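Quinonprotein alcohol dehydrogenase-like protein (Bacteroides thetaiotaomicron VPI-5482, PDB 4R5O) is of unknown function, but joins an immunoglobulin-like beta-sandwich to a seven-bladed beta-propeller of the YVTN repeat family and binds calcium. Local coordinates at residues I230-K235 / D285-T290. Residues are numbered along the deposited sequence; the frame is centred on the assembly and turned at random.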
ATOM      1  N   ILE A 230       5.250 -16.553  -4.339  1.00 37.88           N
ATOM      2  CA  ILE A 230       6.536 -16.253  -3.713  1.00 37.48           C
ATOM      3  C   ILE A 230       7.635 -16.751  -4.627  1.00 45.34           C
ATOM      4  O   ILE A 230       7.408 -17.682  -5.409  1.00 46.01           O
ATOM      5  CB  ILE A 230       6.647 -16.868  -2.281  1.00 40.22           C
ATOM      6  CG1 ILE A 230       7.727 -16.149  -1.424  1.00 39.43           C
ATOM      7  CG2 ILE A 230       6.810 -18.405  -2.308  1.00 40.82           C
ATOM      8  CD1 ILE A 230       7.798 -16.474   0.035  1.00 32.68           C
ATOM      9  N   ILE A 231       8.824 -16.121  -4.549  1.00 42.48           N
ATOM     10  CA  ILE A 231      10.001 -16.582  -5.267  1.00 41.50           C
ATOM     11  C   ILE A 231      10.783 -17.437  -4.284  1.00 44.59           C
ATOM     12  O   ILE A 231      11.033 -17.000  -3.155  1.00 44.03           O
ATOM     13  CB  ILE A 231      10.860 -15.456  -5.911  1.00 43.29           C
ATOM     14  CG1 ILE A 231      10.029 -14.460  -6.736  1.00 41.70           C
ATOM     15  CG2 ILE A 231      12.036 -16.025  -6.709  1.00 43.57           C
ATOM     16  CD1 ILE A 231       9.189 -14.986  -7.840  1.00 48.12           C
ATOM     17  N   TYR A 232      11.143 -18.653  -4.699  1.00 39.61           N
ATOM     18  CA  TYR A 232      11.882 -19.570  -3.850  1.00 39.29           C
ATOM     19  C   TYR A 232      12.704 -20.488  -4.699  1.00 47.80           C
ATOM     20  O   TYR A 232      12.146 -21.207  -5.540  1.00 47.02           O
ATOM     21  CB  TYR A 232      10.903 -20.361  -2.967  1.00 39.12           C
ATOM     22  CG  TYR A 232      11.528 -21.265  -1.928  1.00 40.02           C
ATOM     23  CD1 TYR A 232      12.478 -20.775  -1.032  1.00 40.70           C
ATOM     24  CD2 TYR A 232      11.038 -22.552  -1.716  1.00 41.80           C
ATOM     25  CE1 TYR A 232      13.009 -21.574  -0.028  1.00 40.29           C
ATOM     26  CE2 TYR A 232      11.533 -23.353  -0.687  1.00 43.59           C
ATOM     27  CZ  TYR A 232      12.511 -22.850   0.170  1.00 49.30           C
ATOM     28  OH  TYR A 232      12.985 -23.582   1.241  1.00 45.63           O
ATOM     29  N   ASN A 233      14.044 -20.457  -4.489  1.00 46.71           N
ATOM     30  CA  ASN A 233      15.030 -21.288  -5.184  1.00 47.84           C
ATOM     31  C   ASN A 233      14.787 -21.339  -6.696  1.00 50.35           C
ATOM     32  O   ASN A 233      14.634 -22.435  -7.266  1.00 50.69           O
ATOM     33  CB  ASN A 233      15.046 -22.714  -4.633  1.00 53.81           C
ATOM     34  CG  ASN A 233      16.032 -22.895  -3.523  1.00 85.20           C
ATOM     35  OD1 ASN A 233      15.818 -22.460  -2.378  1.00 85.82           O
ATOM     36  ND2 ASN A 233      17.161 -23.503  -3.871  1.00 73.55           N
ATOM     37  N   GLY A 234      14.758 -20.155  -7.313  1.00 42.68           N
ATOM     38  CA  GLY A 234      14.598 -20.003  -8.750  1.00 41.09           C
ATOM     39  C   GLY A 234      13.231 -20.339  -9.300  1.00 43.98           C
ATOM     40  O   GLY A 234      13.059 -20.356 -10.526  1.00 45.24           O
ATOM     41  N   LYS A 235      12.241 -20.555  -8.402  1.00 38.61           N
ATOM     42  CA  LYS A 235      10.873 -20.900  -8.788  1.00 37.97           C
ATOM     43  C   LYS A 235       9.850 -19.912  -8.264  1.00 43.78           C
ATOM     44  O   LYS A 235      10.071 -19.262  -7.247  1.00 46.52           O
ATOM     45  CB  LYS A 235      10.475 -22.313  -8.279  1.00 38.55           C
ATOM     46  CG  LYS A 235      11.404 -23.481  -8.662  1.00 40.46           C
ATOM     47  CD  LYS A 235      11.501 -23.732 -10.149  1.00 52.47           C
ATOM     48  CE  LYS A 235      12.496 -24.836 -10.433  1.00 55.79           C
ATOM     49  NZ  LYS A 235      12.556 -25.178 -11.884  1.00 54.77           N
ATOM     50  N   ASP A 285      14.009 -20.029   9.515  1.00 50.78           N
ATOM     51  CA  ASP A 285      14.803 -21.219   9.200  1.00 49.77           C
ATOM     52  C   ASP A 285      15.267 -21.227   7.709  1.00 53.98           C
ATOM     53  O   ASP A 285      15.994 -22.139   7.299  1.00 55.33           O
ATOM     54  CB  ASP A 285      13.996 -22.490   9.502  1.00 50.77           C
ATOM     55  CG  ASP A 285      12.755 -22.722   8.669  1.00 57.06           C
ATOM     56  OD1 ASP A 285      12.356 -21.810   7.923  1.00 56.71           O
ATOM     57  OD2 ASP A 285      12.180 -23.808   8.772  1.00 67.94           O
ATOM     58  N   GLY A 286      14.818 -20.232   6.932  1.00 48.33           N
ATOM     59  CA  GLY A 286      15.143 -20.049   5.519  1.00 46.61           C
ATOM     60  C   GLY A 286      14.250 -20.829   4.586  1.00 50.29           C
ATOM     61  O   GLY A 286      14.498 -20.868   3.376  1.00 50.78           O
ATOM     62  N   ASN A 287      13.200 -21.459   5.146  1.00 46.21           N
ATOM     63  CA  ASN A 287      12.251 -22.278   4.396  1.00 45.09           C
ATOM     64  C   ASN A 287      10.946 -21.518   4.157  1.00 48.32           C
ATOM     65  O   ASN A 287      10.672 -20.515   4.820  1.00 48.60           O
ATOM     66  CB  ASN A 287      11.974 -23.607   5.114  1.00 39.86           C
ATOM     67  CG  ASN A 287      13.142 -24.561   5.076  1.00 51.56           C
ATOM     68  OD1 ASN A 287      13.483 -25.193   6.073  1.00 41.72           O
ATOM     69  ND2 ASN A 287      13.858 -24.609   3.970  1.00 55.11           N
ATOM     70  N   VAL A 288      10.170 -21.978   3.153  1.00 43.33           N
ATOM     71  CA  VAL A 288       8.891 -21.377   2.790  1.00 41.33           C
ATOM     72  C   VAL A 288       7.816 -22.247   3.357  1.00 44.62           C
ATOM     73  O   VAL A 288       7.892 -23.469   3.260  1.00 46.04           O
ATOM     74  CB  VAL A 288       8.753 -21.154   1.266  1.00 43.09           C
ATOM     75  CG1 VAL A 288       7.303 -20.925   0.842  1.00 41.85           C
ATOM     76  CG2 VAL A 288       9.634 -19.983   0.846  1.00 42.44           C
ATOM     77  N   TYR A 289       6.815 -21.606   3.966  1.00 39.04           N
ATOM     78  CA  TYR A 289       5.678 -22.259   4.579  1.00 38.23           C
ATOM     79  C   TYR A 289       4.386 -21.819   3.973  1.00 41.37           C
ATOM     80  O   TYR A 289       4.197 -20.644   3.692  1.00 41.40           O
ATOM     81  CB  TYR A 289       5.641 -21.962   6.090  1.00 39.17           C
ATOM     82  CG  TYR A 289       6.722 -22.638   6.890  1.00 40.36           C
ATOM     83  CD1 TYR A 289       8.025 -22.150   6.890  1.00 41.22           C
ATOM     84  CD2 TYR A 289       6.420 -23.684   7.756  1.00 42.90           C
ATOM     85  CE1 TYR A 289       9.026 -22.756   7.650  1.00 41.12           C
ATOM     86  CE2 TYR A 289       7.408 -24.292   8.534  1.00 44.63           C
ATOM     87  CZ  TYR A 289       8.709 -23.821   8.479  1.00 49.04           C
ATOM     88  OH  TYR A 289       9.663 -24.390   9.274  1.00 48.33           O
ATOM     89  N   THR A 290       3.467 -22.752   3.829  1.00 38.35           N
ATOM     90  CA  THR A 290       2.103 -22.486   3.402  1.00 37.15           C
ATOM     91  C   THR A 290       1.220 -23.455   4.185  1.00 40.83           C
ATOM     92  O   THR A 290       1.711 -24.137   5.068  1.00 41.04           O
ATOM     93  CB  THR A 290       1.955 -22.565   1.873  1.00 41.30           C
ATOM     94  OG1 THR A 290       0.683 -22.009   1.499  1.00 40.04           O
ATOM     95  CG2 THR A 290       2.142 -23.990   1.303  1.00 39.98           C
TER
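Y232 and V288 face each other where the end of strand 228-232 meets the start of strand 288-294, their CA atoms 7.5 Å apart. The strands belong to different sheets, so side chains rather than backbone bonds join them. After Y232 the chain reverses in a type I' turn, closed by reciprocal backbone bonds between Y232 and K235; G234 suits the positive phi there. On the other segment, D285 OD1 accepts the backbone N of N287 at 2.9 Å in an Asx turn, and D285 OD2 takes the hydroxyl of Y289, so one short acid holds both the turn and a ring. G286, again at positive phi, lies between.

The main contact is a CH-pi interaction: V288 CG2 sits over one face of the Y232 ring, 3.6 Å from its centroid and nearest to CD1. Chi1 of -174° sets CG of Y232 anti to its backbone N, and the hydroxyl beyond the ring bonds I303 O on the neighbouring strand of the V288 sheet. A tyrosine thus supplies both a flat apolar surface and a polar tip. I230, two residues back on the same side of its strand, adds CD1 at 4.0 Å from V288 CG2; beta-branched V288 offers its other methyl, CG1, to I230 CG2. Such apolar packing between successive antiparallel sheets is characteristic of adjoining blades in a beta-propeller.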